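Local coordinates for protein bacterial leucyl aminopeptidase (Legionella pneumophila, PDB 6ESL) that probably removes N-terminal residues, leucine among them, from peptides as a secreted zinc aminopeptidase of the M28 family, at residues P189-V194 against F250-A255; G207-T212 against V280-M285; H265-F270 against A337-E342; W298-Y303 against F348-S353. All blocks are in the same frame, centred on the assembly; numbering follows the deposited sequence.

Interaction 1: residues P189-V194 against F250-A255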
# COMPACT_ATOMS: atom_id res chain seq x y z
N PRO B 189 -17.33 -7.63 28.36
CA PRO B 189 -17.89 -7.69 27.02
C PRO B 189 -17.32 -6.63 26.14
O PRO B 189 -16.79 -5.58 26.65
CB PRO B 189 -19.35 -7.39 27.21
CG PRO B 189 -19.40 -6.56 28.45
CD PRO B 189 -18.16 -6.75 29.26
N SER B 190 -17.37 -6.90 24.81
CA SER B 190 -17.21 -5.87 23.86
C SER B 190 -18.52 -4.99 23.76
O SER B 190 -19.63 -5.50 23.81
CB SER B 190 -16.75 -6.36 22.49
OG SER B 190 -15.45 -6.98 22.48
N LEU B 191 -18.33 -3.69 23.54
CA LEU B 191 -19.43 -2.72 23.32
C LEU B 191 -19.55 -2.40 21.85
O LEU B 191 -18.62 -1.87 21.23
CB LEU B 191 -19.16 -1.45 24.06
CG LEU B 191 -20.16 -0.28 23.78
CD1 LEU B 191 -21.60 -0.73 24.11
CD2 LEU B 191 -19.68 0.92 24.58
N VAL B 192 -20.67 -2.78 21.28
CA VAL B 192 -20.96 -2.46 19.92
C VAL B 192 -22.09 -1.39 19.95
O VAL B 192 -23.14 -1.54 20.68
CB VAL B 192 -21.46 -3.64 19.11
CG1 VAL B 192 -21.85 -3.24 17.68
CG2 VAL B 192 -20.38 -4.74 19.03
N THR B 193 -21.87 -0.32 19.19
CA THR B 193 -22.80 0.80 19.10
C THR B 193 -23.08 1.05 17.62
O THR B 193 -22.27 0.70 16.77
CB THR B 193 -22.22 2.07 19.73
OG1 THR B 193 -21.22 2.62 18.87
CG2 THR B 193 -21.60 1.76 21.08
N VAL B 194 -24.23 1.64 17.33
CA VAL B 194 -24.60 1.87 15.93
C VAL B 194 -25.43 3.11 15.77
O VAL B 194 -26.32 3.38 16.62
CB VAL B 194 -25.28 0.63 15.27
CG1 VAL B 194 -26.60 0.25 15.93
CG2 VAL B 194 -25.43 0.81 13.77
N PHE B 250 -19.62 2.38 16.09
CA PHE B 250 -18.56 2.62 17.02
C PHE B 250 -18.39 1.47 17.99
O PHE B 250 -19.30 1.11 18.67
CB PHE B 250 -18.66 3.98 17.76
CG PHE B 250 -18.48 5.15 16.86
CD1 PHE B 250 -19.59 5.67 16.15
CD2 PHE B 250 -17.23 5.82 16.73
CE1 PHE B 250 -19.42 6.79 15.31
CE2 PHE B 250 -17.06 6.93 15.92
CZ PHE B 250 -18.14 7.40 15.19
N ILE B 251 -17.17 0.89 18.06
CA ILE B 251 -16.98 -0.32 18.80
C ILE B 251 -15.80 -0.19 19.74
O ILE B 251 -14.72 0.18 19.29
CB ILE B 251 -16.77 -1.53 17.83
CG1 ILE B 251 -17.89 -1.56 16.80
CG2 ILE B 251 -16.72 -2.84 18.63
CD1 ILE B 251 -18.05 -2.81 15.96
N TRP B 252 -15.98 -0.58 21.00
CA TRP B 252 -14.91 -0.67 21.94
C TRP B 252 -14.71 -2.15 22.27
O TRP B 252 -15.52 -2.75 22.95
CB TRP B 252 -15.15 0.11 23.17
CG TRP B 252 -15.18 1.67 22.95
CD1 TRP B 252 -14.17 2.54 23.17
CD2 TRP B 252 -16.26 2.46 22.41
NE1 TRP B 252 -14.54 3.82 22.84
CE2 TRP B 252 -15.82 3.80 22.37
CE3 TRP B 252 -17.57 2.17 21.95
CZ2 TRP B 252 -16.65 4.86 21.92
CZ3 TRP B 252 -18.37 3.25 21.47
CH2 TRP B 252 -17.91 4.55 21.47
N TYR B 253 -13.58 -2.73 21.82
CA TYR B 253 -13.39 -4.13 21.98
C TYR B 253 -12.86 -4.47 23.36
O TYR B 253 -12.04 -3.77 23.86
CB TYR B 253 -12.34 -4.64 20.93
CG TYR B 253 -12.66 -4.27 19.55
CD1 TYR B 253 -13.71 -4.95 18.84
CD2 TYR B 253 -11.93 -3.30 18.88
CE1 TYR B 253 -13.95 -4.67 17.50
CE2 TYR B 253 -12.25 -2.93 17.58
CZ TYR B 253 -13.23 -3.61 16.90
OH TYR B 253 -13.50 -3.27 15.61
N ALA B 254 -13.33 -5.59 23.91
CA ALA B 254 -12.79 -6.19 25.09
C ALA B 254 -11.53 -6.99 24.76
O ALA B 254 -11.38 -7.49 23.62
CB ALA B 254 -13.82 -7.17 25.65
N ALA B 255 -10.64 -7.14 25.76
CA ALA B 255 -9.68 -8.19 25.75
C ALA B 255 -8.74 -8.19 24.52
O ALA B 255 -8.29 -9.25 24.05
CB ALA B 255 -10.38 -9.58 25.91
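W252, T193 and L191 bury the most surface here, and all three side chains lie on one face of an antiparallel strand pair whose axes run at 179°. L191 and W252 form a hydrogen-bonded pair: L191 N gives to W252 O at 3.0 Å and W252 N returns to L191 O at 2.9 Å, both donors in the plane of the accepting carbonyl. Their side chains point the same way, and L191 CD2 rests 3.6 Å from W252 CE3. The indole, with CG anti to its carbonyl carbon, slants toward strand 188-195 until CZ3 meets T193 CG2 at 3.6 Å, the methyl lying in the ring plane at its edge. T193 OG1 occupies the crowded position between backbone N and carbonyl carbon (chi1 74°), which sets it on a lone pair of F250 O at a very short 2.5 Å; T193 N gives a second bond to that oxygen, bent (133°) and from above the carbonyl plane. A254 N donates almost straight to S190 OG at 2.9 Å. Within the mixed sheet, strand 176-183 flanks 188-195 and strand 203-209 flanks 248-253, while helices 151-170 and 220-239 pack on the L191-T193-W252 face.

Interaction 2: residues G207-T212 against V280-M285. With ZN (zinc ion), chain F.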
# COMPACT_ATOMS: atom_id res chain seq x y z
N GLY B 207 -13.26 1.58 15.53
CA GLY B 207 -12.97 0.90 16.77
C GLY B 207 -11.78 1.35 17.56
O GLY B 207 -10.90 2.07 17.03
N ALA B 208 -11.71 0.82 18.76
CA ALA B 208 -10.60 0.99 19.72
C ALA B 208 -10.78 -0.14 20.75
O ALA B 208 -11.89 -0.72 20.84
CB ALA B 208 -10.78 2.36 20.44
N HIS B 209 -9.82 -0.38 21.59
CA HIS B 209 -9.92 -1.37 22.61
C HIS B 209 -9.96 -0.72 23.96
O HIS B 209 -9.26 0.18 24.19
CB HIS B 209 -8.91 -2.50 22.47
CG HIS B 209 -7.50 -2.17 22.77
ND1 HIS B 209 -6.93 -2.34 23.99
CD2 HIS B 209 -6.50 -1.75 21.96
CE1 HIS B 209 -5.66 -2.02 23.93
NE2 HIS B 209 -5.39 -1.64 22.72
N MET B 210 -10.73 -1.29 24.87
CA MET B 210 -11.04 -0.61 26.12
C MET B 210 -10.10 -1.10 27.23
O MET B 210 -10.06 -0.52 28.37
CB MET B 210 -12.52 -0.90 26.51
CG MET B 210 -12.80 -2.31 26.99
SD MET B 210 -14.50 -2.43 27.61
CE MET B 210 -15.48 -2.52 26.16
N ASP B 211 -9.43 -2.22 26.99
CA ASP B 211 -8.72 -2.94 28.03
C ASP B 211 -7.25 -2.59 28.21
O ASP B 211 -6.66 -1.89 27.39
CB ASP B 211 -8.87 -4.48 27.85
CG ASP B 211 -8.13 -4.99 26.61
OD1 ASP B 211 -8.29 -4.36 25.56
OD2 ASP B 211 -7.44 -6.04 26.73
N THR B 212 -6.70 -3.13 29.30
CA THR B 212 -5.31 -3.06 29.68
C THR B 212 -4.86 -4.37 30.23
O THR B 212 -5.64 -5.36 30.34
CB THR B 212 -5.10 -2.01 30.81
OG1 THR B 212 -5.71 -2.50 32.06
CG2 THR B 212 -5.64 -0.66 30.41
N VAL B 280 -13.45 -0.79 7.83
CA VAL B 280 -13.13 -0.72 9.25
C VAL B 280 -11.86 0.14 9.48
O VAL B 280 -10.86 -0.01 8.74
CB VAL B 280 -12.89 -2.15 9.77
CG1 VAL B 280 -12.62 -2.13 11.23
CG2 VAL B 280 -14.12 -2.98 9.49
N VAL B 281 -11.87 1.00 10.50
CA VAL B 281 -10.65 1.61 10.97
C VAL B 281 -10.47 1.26 12.45
O VAL B 281 -11.49 1.09 13.21
CB VAL B 281 -10.61 3.14 10.70
CG1 VAL B 281 -11.75 3.86 11.38
CG2 VAL B 281 -9.29 3.80 11.07
N GLN B 282 -9.22 1.12 12.85
CA GLN B 282 -8.85 0.88 14.22
C GLN B 282 -8.00 2.03 14.76
O GLN B 282 -6.98 2.44 14.15
CB GLN B 282 -8.09 -0.44 14.31
CG GLN B 282 -7.43 -0.81 15.64
CD GLN B 282 -8.42 -1.13 16.73
OE1 GLN B 282 -9.64 -1.11 16.51
NE2 GLN B 282 -7.89 -1.54 17.90
N PHE B 283 -8.40 2.50 15.93
CA PHE B 283 -7.62 3.51 16.71
C PHE B 283 -7.03 2.89 17.96
O PHE B 283 -7.77 2.62 18.97
CB PHE B 283 -8.49 4.72 17.02
CG PHE B 283 -8.88 5.49 15.81
CD1 PHE B 283 -8.04 6.50 15.30
CD2 PHE B 283 -10.02 5.21 15.14
CE1 PHE B 283 -8.37 7.19 14.14
CE2 PHE B 283 -10.38 5.92 14.04
CZ PHE B 283 -9.50 6.87 13.50
N ASP B 284 -5.74 2.57 17.82
CA ASP B 284 -4.95 2.03 18.89
C ASP B 284 -3.73 2.93 19.04
O ASP B 284 -2.79 2.87 18.25
CB ASP B 284 -4.51 0.60 18.57
CG ASP B 284 -3.68 -0.01 19.68
OD1 ASP B 284 -3.44 0.67 20.69
OD2 ASP B 284 -3.26 -1.18 19.53
N MET B 285 -3.78 3.75 20.07
CA MET B 285 -2.72 4.65 20.47
C MET B 285 -2.76 5.88 19.55
O MET B 285 -2.35 5.89 18.36
CB MET B 285 -1.33 4.03 20.61
CG MET B 285 -1.33 2.78 21.43
SD MET B 285 0.24 2.01 21.70
CE MET B 285 0.86 1.76 20.04
ZN ZN F . -3.36 -1.27 22.07
O HOH W 1 -1.35 -1.01 21.25
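The zinc site of this M28 peptidase opens at the C-terminal ends of two parallel strands, where H209 and D284 each supply a ligand to one ion. H209 NE2 binds zinc at 2.2 Å. The D284 carboxylate is bidentate, with OD1 at 2.4 Å and OD2 at 2.5 Å from the metal. Its plane stands at 88° to the imidazole, and it lies at the ring edge because the ring binds the same ion through NE2. A water lies on this zinc, and D222 completes the set while also binding the second zinc with E257. H209 holds CG in the crowded position between backbone N and carbonyl carbon (chi1 71°), and its ND1 donates to D211 OD1 at 2.9 Å, from above the carboxylate plane. Together with the zinc, this bond restrains the rotation of the ring, and it would be expected to make NE2 a stronger donor to the metal. D284 OD2 is steadied in turn by S334, which also receives Q282 NE2.

Before these ligands in sequence, G207 pairs in parallel with Q282: G207 N gives to V281 O at 3.0 Å, and F283 N gives to G207 O at 2.8 Å. Q282 bends at chi2 (69°) and brings OE1 to 3.4 Å from G207 C, close over the residue that lacks a side chain. Strand 248-253 lies beside 203-209 and strand 346-350 beside 277-282, placing the pair in the middle of the mixed sheet, with helix 220-239 packed against A208 and F283.

Interaction 3: residues H265-F270 against A337-E342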
# COMPACT_ATOMS: atom_id res chain seq x y z
N HIS B 265 -14.62 -11.95 18.65
CA HIS B 265 -16.00 -12.22 19.01
C HIS B 265 -16.93 -11.33 18.19
O HIS B 265 -17.97 -11.79 17.70
CB HIS B 265 -16.23 -11.99 20.50
CG HIS B 265 -15.92 -13.18 21.35
ND1 HIS B 265 -14.65 -13.46 21.81
CD2 HIS B 265 -16.72 -14.16 21.83
CE1 HIS B 265 -14.68 -14.56 22.54
NE2 HIS B 265 -15.92 -15.01 22.56
N VAL B 266 -16.56 -10.07 18.04
CA VAL B 266 -17.35 -9.11 17.27
C VAL B 266 -17.44 -9.47 15.79
O VAL B 266 -18.51 -9.38 15.18
CB VAL B 266 -16.79 -7.68 17.41
CG1 VAL B 266 -17.59 -6.72 16.55
CG2 VAL B 266 -16.81 -7.24 18.86
N VAL B 267 -16.31 -9.88 15.22
CA VAL B 267 -16.26 -10.26 13.81
C VAL B 267 -17.14 -11.48 13.55
O VAL B 267 -17.84 -11.56 12.55
CB VAL B 267 -14.82 -10.57 13.36
CG1 VAL B 267 -14.81 -11.03 11.91
CG2 VAL B 267 -13.93 -9.36 13.55
N GLN B 268 -17.09 -12.42 14.49
CA GLN B 268 -17.86 -13.63 14.40
C GLN B 268 -19.35 -13.32 14.57
O GLN B 268 -20.16 -13.89 13.86
CB GLN B 268 -17.42 -14.65 15.46
CG GLN B 268 -17.87 -16.07 15.15
CD GLN B 268 -17.31 -17.14 16.11
OE1 GLN B 268 -18.04 -17.95 16.67
NE2 GLN B 268 -16.02 -17.16 16.29
N HIS B 269 -19.68 -12.43 15.51
CA HIS B 269 -21.03 -11.97 15.71
C HIS B 269 -21.61 -11.41 14.41
O HIS B 269 -22.76 -11.79 14.05
CB HIS B 269 -21.13 -10.93 16.82
CG HIS B 269 -22.53 -10.50 17.12
ND1 HIS B 269 -23.17 -9.50 16.40
CD2 HIS B 269 -23.44 -10.96 18.01
CE1 HIS B 269 -24.41 -9.35 16.85
NE2 HIS B 269 -24.58 -10.20 17.85
N PHE B 270 -20.85 -10.56 13.73
CA PHE B 270 -21.31 -9.95 12.50
C PHE B 270 -21.47 -10.98 11.37
O PHE B 270 -22.39 -10.85 10.56
CB PHE B 270 -20.34 -8.87 12.00
CG PHE B 270 -20.57 -7.48 12.61
CD1 PHE B 270 -20.58 -7.29 13.96
CD2 PHE B 270 -20.67 -6.38 11.81
CE1 PHE B 270 -20.78 -6.01 14.52
CE2 PHE B 270 -20.81 -5.08 12.36
CZ PHE B 270 -20.85 -4.90 13.71
N ALA B 337 -6.78 -6.49 12.68
CA ALA B 337 -6.36 -7.77 12.14
C ALA B 337 -7.47 -8.78 12.09
O ALA B 337 -7.51 -9.65 11.21
CB ALA B 337 -5.14 -8.33 12.89
N SER B 338 -8.33 -8.74 13.11
CA SER B 338 -9.51 -9.56 13.17
C SER B 338 -10.43 -9.44 11.96
O SER B 338 -10.92 -10.48 11.45
CB SER B 338 -10.24 -9.39 14.50
OG SER B 338 -9.33 -9.64 15.59
N TRP B 339 -10.60 -8.21 11.47
CA TRP B 339 -11.37 -7.91 10.27
C TRP B 339 -10.63 -8.31 9.01
O TRP B 339 -11.19 -9.02 8.10
CB TRP B 339 -11.76 -6.44 10.25
CG TRP B 339 -12.63 -6.00 11.33
CD1 TRP B 339 -12.24 -5.35 12.49
CD2 TRP B 339 -14.08 -6.20 11.47
NE1 TRP B 339 -13.31 -5.13 13.28
CE2 TRP B 339 -14.46 -5.62 12.68
CE3 TRP B 339 -15.06 -6.73 10.67
CZ2 TRP B 339 -15.75 -5.61 13.10
CZ3 TRP B 339 -16.40 -6.69 11.11
CH2 TRP B 339 -16.71 -6.14 12.30
N ASN B 340 -9.35 -8.00 9.00
CA ASN B 340 -8.51 -8.28 7.83
C ASN B 340 -8.47 -9.79 7.52
O ASN B 340 -8.38 -10.20 6.31
CB ASN B 340 -7.12 -7.77 8.04
CG ASN B 340 -6.20 -8.03 6.85
OD1 ASN B 340 -5.30 -8.83 6.97
ND2 ASN B 340 -6.34 -7.24 5.77
N GLU B 341 -8.40 -10.59 8.56
CA GLU B 341 -8.43 -12.06 8.40
C GLU B 341 -9.66 -12.56 7.71
O GLU B 341 -9.59 -13.60 7.14
CB GLU B 341 -8.37 -12.82 9.73
CG GLU B 341 -6.94 -13.08 10.15
CD GLU B 341 -6.77 -13.82 11.50
OE1 GLU B 341 -5.64 -13.63 12.11
OE2 GLU B 341 -7.75 -14.54 11.95
N GLU B 342 -10.79 -11.91 7.80
CA GLU B 342 -12.01 -12.31 7.11
C GLU B 342 -12.19 -11.52 5.82
O GLU B 342 -13.30 -11.40 5.36
CB GLU B 342 -13.22 -12.11 8.01
CG GLU B 342 -13.11 -12.89 9.32
CD GLU B 342 -13.16 -14.38 9.14
OE1 GLU B 342 -14.16 -14.84 8.61
OE2 GLU B 342 -12.23 -15.12 9.58
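Helix 261-272 meets the short helix 336-340 through an apolar side-chain contact on one face of the mixed sheet. W339 and V267 bury the most surface. V267 CG2, anti to its own carbonyl carbon, sits over one face of the indole, 3.9 Å from the centroid of the six-membered ring and 15° off its normal, which meets the geometry of a CH-pi contact. The far rim of the same ring points at F270: the two planes stand at 88° with centroids 5.5 Å apart, a T-shaped pair in which W339 CH2 meets the F270 face. V266 CG1 adds a further contact at W339 CZ2, 4.1 Å away. V267's other methyl, CG1, turns to the aliphatic part of E342, touching CG at 3.6 Å, while CG2 also lies 3.8 Å from S338 CB. Strand residues V277 and V280 pack on W339 as well, and H265, one turn before H269, stacks on H77 of the second subunit. W339 NE1 is hydrogen-bonded to Y253 OH, and S338 OG to S263 OG. With no hydrogen bond between the segments, the fit rests on shape and ring contacts, and these buried polar atoms are satisfied by partners outside them.

Interaction 4: residues W298-Y303 against F348-S353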
# COMPACT_ATOMS: atom_id res chain seq x y z
N TRP B 298 0.89 7.99 11.34
CA TRP B 298 1.48 6.79 10.76
C TRP B 298 0.40 5.84 10.26
O TRP B 298 -0.53 5.55 10.99
CB TRP B 298 2.40 6.13 11.79
CG TRP B 298 3.59 6.95 12.07
CD1 TRP B 298 3.67 8.01 12.99
CD2 TRP B 298 4.91 6.84 11.49
NE1 TRP B 298 4.93 8.53 12.97
CE2 TRP B 298 5.72 7.82 12.10
CE3 TRP B 298 5.50 5.97 10.58
CZ2 TRP B 298 7.03 8.00 11.78
CZ3 TRP B 298 6.88 6.13 10.30
CH2 TRP B 298 7.61 7.12 10.90
N VAL B 299 0.53 5.34 9.04
CA VAL B 299 -0.37 4.38 8.49
C VAL B 299 0.35 3.06 8.50
O VAL B 299 1.47 2.94 7.88
CB VAL B 299 -0.84 4.82 7.07
CG1 VAL B 299 -1.71 3.78 6.38
CG2 VAL B 299 -1.69 6.07 7.16
N PHE B 300 -0.24 2.05 9.14
CA PHE B 300 0.32 0.73 9.25
C PHE B 300 -0.04 -0.13 8.03
O PHE B 300 -1.14 -0.19 7.60
CB PHE B 300 0.06 0.04 10.59
CG PHE B 300 0.98 0.53 11.64
CD1 PHE B 300 0.90 1.87 12.08
CD2 PHE B 300 2.10 -0.18 12.00
CE1 PHE B 300 1.87 2.43 12.95
CE2 PHE B 300 3.09 0.37 12.87
CZ PHE B 300 2.92 1.63 13.40
N THR B 301 1.02 -0.65 7.42
CA THR B 301 0.90 -1.42 6.20
C THR B 301 0.81 -2.95 6.32
O THR B 301 0.61 -3.63 5.32
CB THR B 301 2.04 -1.03 5.23
OG1 THR B 301 3.29 -1.45 5.79
CG2 THR B 301 2.06 0.48 5.05
N ASP B 302 0.95 -3.48 7.54
CA ASP B 302 0.83 -4.94 7.72
C ASP B 302 -0.57 -5.22 8.32
O ASP B 302 -1.03 -4.50 9.22
CB ASP B 302 2.01 -5.63 8.37
CG ASP B 302 2.17 -5.27 9.80
OD1 ASP B 302 1.56 -4.27 10.23
OD2 ASP B 302 2.91 -5.99 10.48
N TYR B 303 -1.21 -6.26 7.78
CA TYR B 303 -2.56 -6.74 8.15
C TYR B 303 -3.66 -5.73 7.91
O TYR B 303 -4.65 -5.68 8.64
CB TYR B 303 -2.56 -7.30 9.57
CG TYR B 303 -1.46 -8.33 9.68
CD1 TYR B 303 -1.64 -9.65 9.23
CD2 TYR B 303 -0.19 -8.01 10.18
CE1 TYR B 303 -0.62 -10.56 9.31
CE2 TYR B 303 0.80 -8.96 10.28
CZ TYR B 303 0.60 -10.22 9.81
OH TYR B 303 1.63 -11.13 9.93
N PHE B 348 -5.38 1.01 9.87
CA PHE B 348 -4.84 1.27 11.19
C PHE B 348 -3.86 2.48 11.12
O PHE B 348 -2.66 2.33 10.82
CB PHE B 348 -4.16 0.03 11.76
CG PHE B 348 -3.52 0.21 13.10
CD1 PHE B 348 -4.00 1.09 14.04
CD2 PHE B 348 -2.40 -0.51 13.45
CE1 PHE B 348 -3.31 1.27 15.27
CE2 PHE B 348 -1.74 -0.37 14.68
CZ PHE B 348 -2.24 0.50 15.62
N PRO B 349 -4.37 3.68 11.42
CA PRO B 349 -3.48 4.79 11.63
C PRO B 349 -3.03 4.85 13.10
O PRO B 349 -3.82 4.44 13.98
CB PRO B 349 -4.37 5.98 11.34
CG PRO B 349 -5.76 5.53 11.79
CD PRO B 349 -5.78 4.04 11.70
N CYS B 350 -1.81 5.32 13.36
CA CYS B 350 -1.24 5.27 14.70
C CYS B 350 -0.31 6.40 15.00
O CYS B 350 0.14 7.13 14.14
CB CYS B 350 -0.56 3.85 14.92
SG CYS B 350 0.04 3.44 16.57
N GLU B 351 -0.16 6.62 16.28
CA GLU B 351 0.53 7.79 16.83
C GLU B 351 2.02 7.86 16.53
O GLU B 351 2.58 8.98 16.46
CB GLU B 351 0.36 7.85 18.36
CG GLU B 351 0.99 6.61 19.07
CD GLU B 351 0.76 6.51 20.58
OE1 GLU B 351 -0.19 7.11 21.05
OE2 GLU B 351 1.57 5.81 21.23
N THR B 352 2.66 6.72 16.37
CA THR B 352 4.08 6.65 16.08
C THR B 352 4.36 5.50 15.12
O THR B 352 3.53 4.62 14.89
CB THR B 352 4.96 6.34 17.33
OG1 THR B 352 4.59 5.07 17.84
CG2 THR B 352 4.72 7.29 18.48
N SER B 353 5.57 5.46 14.64
CA SER B 353 6.04 4.23 14.01
C SER B 353 6.18 3.14 15.07
O SER B 353 6.23 3.39 16.28
CB SER B 353 7.43 4.45 13.35
OG SER B 353 8.43 4.58 14.40
O HOH W 2 -3.64 1.12 7.58
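Backbone hydrogen bonds set the register. W298 N gives to C350 O at 3.0 Å and C350 N to W298 O at 2.7 Å, a hydrogen-bonded antiparallel pair; F300 N then donates to F348 O with an N-H...O angle of 165°. V299 and P349 form the intervening non-hydrogen-bonded pair. Water 2 continues the ladder, donating to F300 O and accepting from F348 N. These strands, 297-300 and 346-350, belong to the eight-stranded mixed sheet of the M28 catalytic domain, and the F348 side chain lies about 7 Å from a bound zinc. The W298 indole lies flat along the chain that leaves the strand: T352 C and S353 N sit 3.3 Å above its plane, and S353 CB stands 3.5 Å from the centroid of the six-membered ring, 11° off the normal, as a CH-pi contact. S353 OG is hydrogen-bonded to D356 N. F300 and F348 point the same way with planes at 32°, F300 CB touching F348 CD2 at 3.8 Å. C350 CB presses on F300 CE1 at 3.4 Å, its sulfur lying obliquely to that ring. T352 O, in plane at the F300 edge, is buried without a hydrogen-bonding partner in the model.

How the interactions relate
Of the paired segments, strand 188-195 comes first from the N terminus, and interaction 1 closes its loop when strand 248-253 pairs with it. Strand 203-209 lies inside that loop but pairs with 277-282, beyond its end, so interaction 2 crosses interaction 1; Y253 N to A208 O at 2.8 Å joins them in the sheet. Interaction 3 starts from helix 261-272 after interaction 1 has closed and crosses both interaction 2 and interaction 4, ending at helix 336-340. Interaction 4 opens once interaction 2 is complete, and M285 O meets E351 N at 3.1 Å between them. Interactions 1, 2 and 4 join six strands of the mixed sheet, while interaction 3 ties two helices over one face of it.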